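Local coordinates for putative uncharacterized protein (Mycobacterium avium, PDB 2Z6V) that probably acts as a sulfotransferase, moving a sulfonate group from the nucleotide PAPS to an acceptor not yet identified, at residues V90-I94 and R232-V236; R133-Q139 and L152-C158; D23-I27 and R73-D78. All coordinates share one frame; numbering follows the deposited sequence.

Contact 1: V90-I94 and R232-V236; sequences VHAYI and RYLQV
Val236 is the bump of this helix-helix contact: its two methyl groups enter a shallow hollow lined by Val90, Tyr93 and Ile94, one turn of helix 70-96. The partner, helix 224-238, belongs to the parallel alpha/beta fold of the sulfotransferase and rests through Leu234 on strand 244-248, so the contact fastens the long helix 70-96 to the layer that covers the central sheet. The short axes cross at 61° and approach to 10.8 Å at the nearest, a separation filled by branched and aromatic side chains. With CG1 of Val236 anti to its backbone N (chi1 172°), this methyl reaches Tyr93 CD2 at 3.6 Å, coming obliquely to the ring, while CG2 turns to Ile94 CG1 at 3.7 Å. Helix 70-96 in turn offers a bump: Val90 places CG2 obliquely against the Tyr233 ring, 3.7 Å from CE1, and the two side chains meet nearly at right angles. No hydrogen bond crosses between the segments. Beside Val236, the extended tip of Ile94 lies across the aliphatic base of Arg232, with Ile94 CD1 3.8 Å from Arg232 CB.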
loop_
_atom_site.group_PDB
_atom_site.type_symbol
_atom_site.label_atom_id
_atom_site.label_comp_id
_atom_site.label_asym_id
_atom_site.label_seq_id
_atom_site.Cartn_x
_atom_site.Cartn_y
_atom_site.Cartn_z
ATOM N N VAL A 90 -9.208 -0.994 -16.870
ATOM C CA VAL A 90 -7.954 -1.634 -17.248
ATOM C C VAL A 90 -8.188 -2.840 -18.154
ATOM O O VAL A 90 -7.376 -3.136 -19.032
ATOM C CB VAL A 90 -7.153 -2.085 -15.999
ATOM C CG1 VAL A 90 -5.912 -2.877 -16.423
ATOM C CG2 VAL A 90 -6.744 -0.865 -15.181
ATOM N N HIS A 91 -9.303 -3.532 -17.944
ATOM C CA HIS A 91 -9.615 -4.697 -18.753
ATOM C C HIS A 91 -9.984 -4.301 -20.173
ATOM O O HIS A 91 -9.580 -4.960 -21.133
ATOM C CB HIS A 91 -10.752 -5.504 -18.135
ATOM C CG HIS A 91 -11.170 -6.670 -18.971
ATOM N ND1 HIS A 91 -12.241 -6.619 -19.838
ATOM C CD2 HIS A 91 -10.596 -7.884 -19.151
ATOM C CE1 HIS A 91 -12.306 -7.749 -20.518
ATOM N NE2 HIS A 91 -11.319 -8.532 -20.121
ATOM N N ALA A 92 -10.752 -3.226 -20.308
ATOM C CA ALA A 92 -11.162 -2.763 -21.633
ATOM C C ALA A 92 -9.931 -2.332 -22.422
ATOM O O ALA A 92 -9.814 -2.608 -23.621
ATOM C CB ALA A 92 -12.148 -1.601 -21.513
ATOM N N TYR A 93 -9.005 -1.666 -21.735
ATOM C CA TYR A 93 -7.789 -1.195 -22.374
ATOM C C TYR A 93 -6.919 -2.354 -22.860
ATOM O O TYR A 93 -6.462 -2.362 -24.007
ATOM C CB TYR A 93 -6.978 -0.327 -21.411
ATOM C CG TYR A 93 -5.874 0.429 -22.106
ATOM C CD1 TYR A 93 -6.158 1.559 -22.874
ATOM C CD2 TYR A 93 -4.550 -0.013 -22.037
ATOM C CE1 TYR A 93 -5.153 2.235 -23.556
ATOM C CE2 TYR A 93 -3.533 0.654 -22.720
ATOM C CZ TYR A 93 -3.841 1.779 -23.475
ATOM O OH TYR A 93 -2.845 2.455 -24.137
ATOM N N ILE A 94 -6.684 -3.327 -21.989
ATOM C CA ILE A 94 -5.859 -4.468 -22.368
ATOM C C ILE A 94 -6.442 -5.193 -23.577
ATOM O O ILE A 94 -5.696 -5.587 -24.479
ATOM C CB ILE A 94 -5.675 -5.449 -21.194
ATOM C CG1 ILE A 94 -4.836 -4.780 -20.102
ATOM C CG2 ILE A 94 -4.972 -6.708 -21.668
ATOM C CD1 ILE A 94 -4.623 -5.640 -18.879
ATOM N N ARG A 232 -0.272 -7.053 -14.926
ATOM C CA ARG A 232 -0.970 -6.525 -16.101
ATOM C C ARG A 232 -1.097 -5.003 -15.979
ATOM O O ARG A 232 -0.902 -4.265 -16.948
ATOM C CB ARG A 232 -2.366 -7.148 -16.219
ATOM C CG ARG A 232 -2.383 -8.593 -16.703
ATOM C CD ARG A 232 -3.808 -9.079 -16.897
ATOM N NE ARG A 232 -4.206 -10.006 -15.843
ATOM C CZ ARG A 232 -5.268 -9.843 -15.069
ATOM N NH1 ARG A 232 -6.045 -8.786 -15.227
ATOM N NH2 ARG A 232 -5.549 -10.737 -14.138
ATOM N N TYR A 233 -1.428 -4.548 -14.772
ATOM C CA TYR A 233 -1.571 -3.135 -14.488
ATOM C C TYR A 233 -0.248 -2.449 -14.819
ATOM O O TYR A 233 -0.219 -1.456 -15.549
ATOM C CB TYR A 233 -1.875 -2.937 -13.008
ATOM C CG TYR A 233 -2.650 -1.690 -12.669
ATOM C CD1 TYR A 233 -4.035 -1.746 -12.482
ATOM C CD2 TYR A 233 -2.005 -0.472 -12.471
ATOM C CE1 TYR A 233 -4.765 -0.616 -12.093
ATOM C CE2 TYR A 233 -2.719 0.672 -12.080
ATOM C CZ TYR A 233 -4.100 0.590 -11.889
ATOM O OH TYR A 233 -4.821 1.693 -11.487
ATOM N N LEU A 234 0.846 -2.977 -14.279
ATOM C CA LEU A 234 2.155 -2.391 -14.529
ATOM C C LEU A 234 2.527 -2.440 -16.009
ATOM O O LEU A 234 3.175 -1.526 -16.520
ATOM C CB LEU A 234 3.220 -3.092 -13.683
ATOM C CG LEU A 234 2.995 -2.934 -12.175
ATOM C CD1 LEU A 234 4.059 -3.698 -11.421
ATOM C CD2 LEU A 234 3.040 -1.461 -11.800
ATOM N N GLN A 235 2.105 -3.487 -16.711
ATOM C CA GLN A 235 2.416 -3.581 -18.135
ATOM C C GLN A 235 1.685 -2.495 -18.930
ATOM O O GLN A 235 2.167 -2.049 -19.972
ATOM C CB GLN A 235 2.065 -4.974 -18.669
ATOM C CG GLN A 235 3.004 -6.059 -18.164
ATOM C CD GLN A 235 2.514 -7.442 -18.490
ATOM O OE1 GLN A 235 1.413 -7.827 -18.097
ATOM N NE2 GLN A 235 3.327 -8.206 -19.212
ATOM N N VAL A 236 0.528 -2.068 -18.431
ATOM C CA VAL A 236 -0.229 -1.015 -19.094
ATOM C C VAL A 236 0.456 0.339 -18.868
ATOM O O VAL A 236 0.526 1.175 -19.772
ATOM C CB VAL A 236 -1.681 -0.933 -18.564
ATOM C CG1 VAL A 236 -2.374 0.302 -19.141
ATOM C CG2 VAL A 236 -2.441 -2.201 -18.928
#

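Contact 2: R133-Q139 and L152-C158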
loop_
_atom_site.group_PDB
_atom_site.type_symbol
_atom_site.label_atom_id
_atom_site.label_comp_id
_atom_site.label_asym_id
_atom_site.label_seq_id
_atom_site.Cartn_x
_atom_site.Cartn_y
_atom_site.Cartn_z
ATOM N N ARG A 133 10.799 3.560 -12.768
ATOM C CA ARG A 133 9.397 3.964 -12.755
ATOM C C ARG A 133 8.825 3.650 -11.388
ATOM O O ARG A 133 9.215 2.666 -10.753
ATOM C CB ARG A 133 8.572 3.213 -13.809
ATOM C CG ARG A 133 8.813 3.633 -15.256
ATOM C CD ARG A 133 8.474 5.102 -15.527
ATOM N NE ARG A 133 9.664 5.796 -16.009
ATOM C CZ ARG A 133 10.225 6.839 -15.405
ATOM N NH1 ARG A 133 9.701 7.334 -14.289
ATOM N NH2 ARG A 133 11.335 7.369 -15.895
ATOM N N SER A 134 7.906 4.496 -10.937
ATOM C CA SER A 134 7.243 4.312 -9.655
ATOM C C SER A 134 5.739 4.391 -9.900
ATOM O O SER A 134 5.300 4.962 -10.892
ATOM C CB SER A 134 7.669 5.406 -8.674
ATOM O OG SER A 134 9.041 5.291 -8.332
ATOM N N LEU A 135 4.953 3.795 -9.009
ATOM C CA LEU A 135 3.500 3.826 -9.120
ATOM C C LEU A 135 3.064 5.125 -8.456
ATOM O O LEU A 135 3.266 5.317 -7.258
ATOM C CB LEU A 135 2.878 2.630 -8.390
ATOM C CG LEU A 135 1.353 2.442 -8.383
ATOM C CD1 LEU A 135 0.860 2.094 -9.771
ATOM C CD2 LEU A 135 0.975 1.329 -7.403
ATOM N N LEU A 136 2.487 6.027 -9.231
ATOM C CA LEU A 136 2.049 7.297 -8.679
ATOM C C LEU A 136 0.590 7.199 -8.283
ATOM O O LEU A 136 -0.189 6.491 -8.919
ATOM C CB LEU A 136 2.264 8.405 -9.710
ATOM C CG LEU A 136 3.678 8.358 -10.305
ATOM C CD1 LEU A 136 3.847 9.492 -11.292
ATOM C CD2 LEU A 136 4.729 8.440 -9.189
ATOM N N HIS A 137 0.220 7.907 -7.223
ATOM C CA HIS A 137 -1.150 7.868 -6.748
ATOM C C HIS A 137 -2.226 8.152 -7.803
ATOM O O HIS A 137 -3.275 7.490 -7.802
ATOM C CB HIS A 137 -1.346 8.817 -5.566
ATOM C CG HIS A 137 -2.715 8.738 -4.968
ATOM N ND1 HIS A 137 -3.206 7.583 -4.391
ATOM C CD2 HIS A 137 -3.730 9.636 -4.940
ATOM C CE1 HIS A 137 -4.466 7.773 -4.040
ATOM N NE2 HIS A 137 -4.808 9.010 -4.362
ATOM N N TRP A 138 -1.993 9.107 -8.704
ATOM C CA TRP A 138 -3.014 9.394 -9.697
ATOM C C TRP A 138 -3.257 8.219 -10.633
ATOM O O TRP A 138 -4.328 8.110 -11.228
ATOM C CB TRP A 138 -2.693 10.658 -10.504
ATOM C CG TRP A 138 -1.652 10.546 -11.586
ATOM C CD1 TRP A 138 -0.308 10.805 -11.475
ATOM C CD2 TRP A 138 -1.885 10.243 -12.969
ATOM N NE1 TRP A 138 0.299 10.692 -12.704
ATOM C CE2 TRP A 138 -0.644 10.348 -13.637
ATOM C CE3 TRP A 138 -3.024 9.895 -13.708
ATOM C CZ2 TRP A 138 -0.510 10.122 -15.013
ATOM C CZ3 TRP A 138 -2.891 9.668 -15.084
ATOM C CH2 TRP A 138 -1.641 9.784 -15.720
ATOM N N GLN A 139 -2.273 7.331 -10.750
ATOM C CA GLN A 139 -2.414 6.163 -11.614
ATOM C C GLN A 139 -3.255 5.093 -10.929
ATOM O O GLN A 139 -3.604 4.074 -11.533
ATOM C CB GLN A 139 -1.042 5.608 -11.997
ATOM C CG GLN A 139 -0.196 6.621 -12.738
ATOM C CD GLN A 139 1.198 6.122 -13.001
ATOM O OE1 GLN A 139 1.838 5.538 -12.117
ATOM N NE2 GLN A 139 1.690 6.351 -14.218
ATOM N N LEU A 152 4.250 12.173 -16.643
ATOM C CA LEU A 152 3.808 11.444 -15.462
ATOM C C LEU A 152 3.415 12.375 -14.317
ATOM O O LEU A 152 2.645 11.995 -13.431
ATOM C CB LEU A 152 4.892 10.474 -14.996
ATOM C CG LEU A 152 5.205 9.329 -15.964
ATOM C CD1 LEU A 152 6.298 8.456 -15.366
ATOM C CD2 LEU A 152 3.946 8.504 -16.238
ATOM N N ARG A 153 3.935 13.598 -14.338
ATOM C CA ARG A 153 3.614 14.550 -13.285
ATOM C C ARG A 153 2.828 15.771 -13.761
ATOM O O ARG A 153 2.422 16.596 -12.940
ATOM C CB ARG A 153 4.892 15.008 -12.578
ATOM C CG ARG A 153 5.768 13.872 -12.038
ATOM C CD ARG A 153 6.910 14.451 -11.219
ATOM N NE ARG A 153 8.040 13.541 -11.013
ATOM C CZ ARG A 153 7.982 12.367 -10.381
ATOM N NH1 ARG A 153 9.086 11.642 -10.256
ATOM N NH2 ARG A 153 6.837 11.907 -9.883
ATOM N N THR A 154 2.596 15.884 -15.070
ATOM C CA THR A 154 1.853 17.028 -15.599
ATOM C C THR A 154 0.571 16.668 -16.340
ATOM O O THR A 154 -0.120 17.543 -16.880
ATOM C CB THR A 154 2.722 17.881 -16.533
ATOM O OG1 THR A 154 3.217 17.070 -17.606
ATOM C CG2 THR A 154 3.879 18.489 -15.753
ATOM N N ASP A 155 0.251 15.380 -16.362
ATOM C CA ASP A 155 -0.955 14.924 -17.026
ATOM C C ASP A 155 -2.162 15.580 -16.349
ATOM O O ASP A 155 -2.258 15.617 -15.116
ATOM C CB ASP A 155 -1.043 13.400 -16.937
ATOM C CG ASP A 155 -2.221 12.838 -17.698
ATOM O OD1 ASP A 155 -3.368 12.942 -17.196
ATOM O OD2 ASP A 155 -1.991 12.299 -18.806
ATOM N N PRO A 156 -3.095 16.125 -17.150
ATOM C CA PRO A 156 -4.301 16.789 -16.637
ATOM C C PRO A 156 -5.038 16.019 -15.534
ATOM O O PRO A 156 -5.654 16.623 -14.657
ATOM C CB PRO A 156 -5.149 16.969 -17.892
ATOM C CG PRO A 156 -4.109 17.195 -18.954
ATOM C CD PRO A 156 -3.078 16.139 -18.625
ATOM N N ARG A 157 -4.990 14.694 -15.572
ATOM C CA ARG A 157 -5.669 13.912 -14.546
ATOM C C ARG A 157 -4.906 14.065 -13.241
ATOM O O ARG A 157 -5.495 14.086 -12.161
ATOM C CB ARG A 157 -5.760 12.445 -14.961
ATOM C CG ARG A 157 -6.747 12.225 -16.104
ATOM C CD ARG A 157 -6.473 10.934 -16.842
ATOM N NE ARG A 157 -5.174 10.947 -17.508
ATOM C CZ ARG A 157 -4.662 9.904 -18.150
ATOM N NH1 ARG A 157 -5.342 8.773 -18.211
ATOM N NH2 ARG A 157 -3.469 9.985 -18.725
ATOM N N CYS A 158 -3.590 14.189 -13.347
ATOM C CA CYS A 158 -2.766 14.383 -12.167
ATOM C C CYS A 158 -2.983 15.811 -11.654
ATOM O O CYS A 158 -3.178 16.029 -10.463
ATOM C CB CYS A 158 -1.296 14.187 -12.511
ATOM S SG CYS A 158 -0.223 14.419 -11.101
#
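The backbones come closest where Trp138 meets Cys158, their CA atoms 5.6 Å apart, and diverge toward Leu136 and Leu152, whose CA atoms are 8.1 Å apart. One chain leaves strand 132-134 through a bend into a 3-10 turn at 137-139; the other passes through a loop into the first turn of helix 156-166. Trp138 buries the largest share of any residue. Its CG is held between the backbone N and the carbonyl carbon (chi1 77°), which lays the indole across the helix start. Cys158 CB sits over one face, 3.7 Å from the centroid of the five-membered ring in a CH-pi contact, with SG oblique to the same ring; Gln139 CG covers the opposite face. At the ring edge NE1 donates to Leu152 O at 2.8 Å, somewhat bent at 148°, tying the indole to the loop. Strand 132-134 borders the parallel sulfotransferase sheet, where the backbone of Arg133 is hydrogen-bonded to Ser244 and Ser246 of strand 244-248, so the contact joins that sheet edge to the helix that follows it. Asp155 is the N-cap of this helix: OD1 takes both the backbone N and NE of Arg157, and OD2 takes Arg157 NH2 at 2.7 Å. This side-on grip fixes the guanidinium, which presents one face to Trp138 CZ3, the planes 58° apart and thus not stacked; its NH1 is bound by Pro145 O. Leu136 CD1 reaches Leu152 CB at 4.0 Å, while the two methyls of Leu152 part, CD1 going to Arg133 NH1 and CD2 to Gln139 NE2. That amide is steadied from its oxygen side, because Gln139 OE1 accepts from Leu136 N at 3.0 Å along a nearly straight N-H line.

Contact 3: D23-I27 and R73-D78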
loop_
_atom_site.group_PDB
_atom_site.type_symbol
_atom_site.label_atom_id
_atom_site.label_comp_id
_atom_site.label_asym_id
_atom_site.label_seq_id
_atom_site.Cartn_x
_atom_site.Cartn_y
_atom_site.Cartn_z
ATOM N N ASP A 23 -26.751 5.863 -6.693
ATOM C CA ASP A 23 -27.024 5.912 -5.257
ATOM C C ASP A 23 -26.888 4.543 -4.596
ATOM O O ASP A 23 -27.177 3.506 -5.200
ATOM C CB ASP A 23 -28.412 6.495 -4.976
ATOM C CG ASP A 23 -28.365 7.622 -3.954
ATOM O OD1 ASP A 23 -27.805 7.405 -2.856
ATOM O OD2 ASP A 23 -28.880 8.724 -4.250
ATOM N N PHE A 24 -26.453 4.559 -3.339
ATOM C CA PHE A 24 -26.211 3.345 -2.572
ATOM C C PHE A 24 -27.381 2.911 -1.705
ATOM O O PHE A 24 -27.187 2.382 -0.612
ATOM C CB PHE A 24 -24.973 3.558 -1.702
ATOM C CG PHE A 24 -23.851 4.239 -2.425
ATOM C CD1 PHE A 24 -23.117 3.563 -3.393
ATOM C CD2 PHE A 24 -23.568 5.578 -2.183
ATOM C CE1 PHE A 24 -22.119 4.210 -4.116
ATOM C CE2 PHE A 24 -22.574 6.238 -2.898
ATOM C CZ PHE A 24 -21.847 5.550 -3.869
ATOM N N ASP A 25 -28.593 3.132 -2.190
ATOM C CA ASP A 25 -29.778 2.748 -1.438
ATOM C C ASP A 25 -30.177 1.337 -1.838
ATOM O O ASP A 25 -30.612 0.540 -1.008
ATOM C CB ASP A 25 -30.927 3.714 -1.737
ATOM C CG ASP A 25 -30.585 5.155 -1.386
ATOM O OD1 ASP A 25 -30.469 5.472 -0.181
ATOM O OD2 ASP A 25 -30.425 5.973 -2.320
ATOM N N ASN A 26 -30.001 1.034 -3.120
ATOM C CA ASN A 26 -30.355 -0.268 -3.671
ATOM C C ASN A 26 -29.149 -1.192 -3.853
ATOM O O ASN A 26 -29.190 -2.124 -4.660
ATOM C CB ASN A 26 -31.058 -0.074 -5.019
ATOM C CG ASN A 26 -32.222 0.907 -4.939
ATOM O OD1 ASN A 26 -32.786 1.308 -5.962
ATOM N ND2 ASN A 26 -32.588 1.298 -3.718
ATOM N N ILE A 27 -28.074 -0.931 -3.116
ATOM C CA ILE A 27 -26.880 -1.763 -3.209
ATOM C C ILE A 27 -26.887 -2.811 -2.102
ATOM O O ILE A 27 -26.550 -2.529 -0.951
ATOM C CB ILE A 27 -25.593 -0.919 -3.111
ATOM C CG1 ILE A 27 -25.445 -0.069 -4.376
ATOM C CG2 ILE A 27 -24.381 -1.830 -2.914
ATOM C CD1 ILE A 27 -24.167 0.724 -4.438
ATOM N N ARG A 73 -21.210 3.931 5.402
ATOM C CA ARG A 73 -21.608 2.852 4.519
ATOM C C ARG A 73 -21.467 3.323 3.079
ATOM O O ARG A 73 -20.787 2.690 2.274
ATOM C CB ARG A 73 -23.059 2.461 4.806
ATOM C CG ARG A 73 -23.735 1.650 3.714
ATOM C CD ARG A 73 -25.238 1.578 3.957
ATOM N NE ARG A 73 -26.006 1.505 2.713
ATOM C CZ ARG A 73 -26.195 0.393 2.012
ATOM N NH1 ARG A 73 -25.676 -0.749 2.430
ATOM N NH2 ARG A 73 -26.898 0.424 0.890
ATOM N N GLN A 74 -22.105 4.445 2.762
ATOM C CA GLN A 74 -22.054 4.994 1.414
ATOM C C GLN A 74 -20.620 5.227 0.977
ATOM O O GLN A 74 -20.248 4.915 -0.150
ATOM C CB GLN A 74 -22.834 6.305 1.346
ATOM C CG GLN A 74 -24.314 6.144 1.648
ATOM C CD GLN A 74 -25.063 7.457 1.588
ATOM O OE1 GLN A 74 -25.184 8.069 0.524
ATOM N NE2 GLN A 74 -25.565 7.904 2.736
ATOM N N ARG A 75 -19.816 5.780 1.874
ATOM C CA ARG A 75 -18.416 6.043 1.587
ATOM C C ARG A 75 -17.665 4.763 1.167
ATOM O O ARG A 75 -16.999 4.733 0.127
ATOM C CB ARG A 75 -17.778 6.666 2.823
ATOM C CG ARG A 75 -16.278 6.577 2.889
ATOM C CD ARG A 75 -15.568 7.530 1.962
ATOM N NE ARG A 75 -14.302 7.897 2.590
ATOM C CZ ARG A 75 -13.187 8.214 1.941
ATOM N NH1 ARG A 75 -13.156 8.214 0.612
ATOM N NH2 ARG A 75 -12.094 8.519 2.632
ATOM N N VAL A 76 -17.781 3.704 1.964
ATOM C CA VAL A 76 -17.116 2.451 1.644
ATOM C C VAL A 76 -17.610 1.875 0.322
ATOM O O VAL A 76 -16.816 1.392 -0.486
ATOM C CB VAL A 76 -17.332 1.392 2.737
ATOM C CG1 VAL A 76 -16.626 0.104 2.350
ATOM C CG2 VAL A 76 -16.809 1.902 4.059
ATOM N N LEU A 77 -18.918 1.917 0.105
ATOM C CA LEU A 77 -19.486 1.395 -1.131
ATOM C C LEU A 77 -19.075 2.258 -2.324
ATOM O O LEU A 77 -18.868 1.752 -3.430
ATOM C CB LEU A 77 -21.013 1.326 -1.027
ATOM C CG LEU A 77 -21.556 0.228 -0.108
ATOM C CD1 LEU A 77 -23.050 0.433 0.119
ATOM C CD2 LEU A 77 -21.279 -1.138 -0.733
ATOM N N ASP A 78 -18.951 3.562 -2.101
ATOM C CA ASP A 78 -18.545 4.462 -3.171
ATOM C C ASP A 78 -17.097 4.169 -3.569
ATOM O O ASP A 78 -16.752 4.172 -4.755
ATOM C CB ASP A 78 -18.674 5.924 -2.733
ATOM C CG ASP A 78 -18.467 6.890 -3.886
ATOM O OD1 ASP A 78 -19.192 6.762 -4.901
ATOM O OD2 ASP A 78 -17.578 7.769 -3.784
#
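Phe24 holds CG anti to its carbonyl carbon (chi1 -43°), which sends its ring against the helix, and Arg73 holds CG anti to its backbone N (chi1 163°) before bending at chi3, which brings the guanidinium to the loop's carbonyl oxygens. The ring lies along the surface made by Gln74, Leu77 and Asp78. Gln74 O stands over one face, nearer its margin than its middle, and Gln74 CB is 3.7 Å from Phe24 CD2. At the edge, near the ring plane, CZ meets the carboxylate of Asp78, whose OD1 is salt-bridged to Arg40 of helix 30-41. The contact thereby packs the loop before helix 30-41 onto helix 70-96, in the helical part of the fold formed with helix 50-64; Phe24 also packs on Leu36, and Leu77 on Val59 and Val62. Arg73 reaches the loop backbone through a single nitrogen. NH2 donates to Phe24 O, in a bond modelled too short for its length to be trusted, and more weakly to Ile27 O at 3.5 Å, both oxygens near the guanidinium plane. Leu77 CD1 lies 3.6 Å above the middle of that plane. Ile27 and Leu77 lie side by side, pointing opposite ways, with Ile27 CG2 3.9 Å from Leu77 CD2.

How the contacts relate
Helix 70-96 serves two of the three contacts: contact 3 near its start, where the N-terminal loop is held, and contact 1 near its end, their centres about 27 Å apart. Contacts 1 and 2 are buried and touch through the Tyr233 hydroxyl, 2.7 Å from Gln139 O, a probable hydrogen bond that links helix 224-238 to the 3-10 turn beyond the edge strand. Contact 3 is only partly buried and touches neither. The chemistry follows place: contact 1 is purely apolar, contact 2 combines an aromatic ring with a capped helix start, and contact 3 adds to its hydrophobic ring an arginine turned to two backbone carbonyls, one bond weak and the other of doubtful length, with exposed aspartates at its margin.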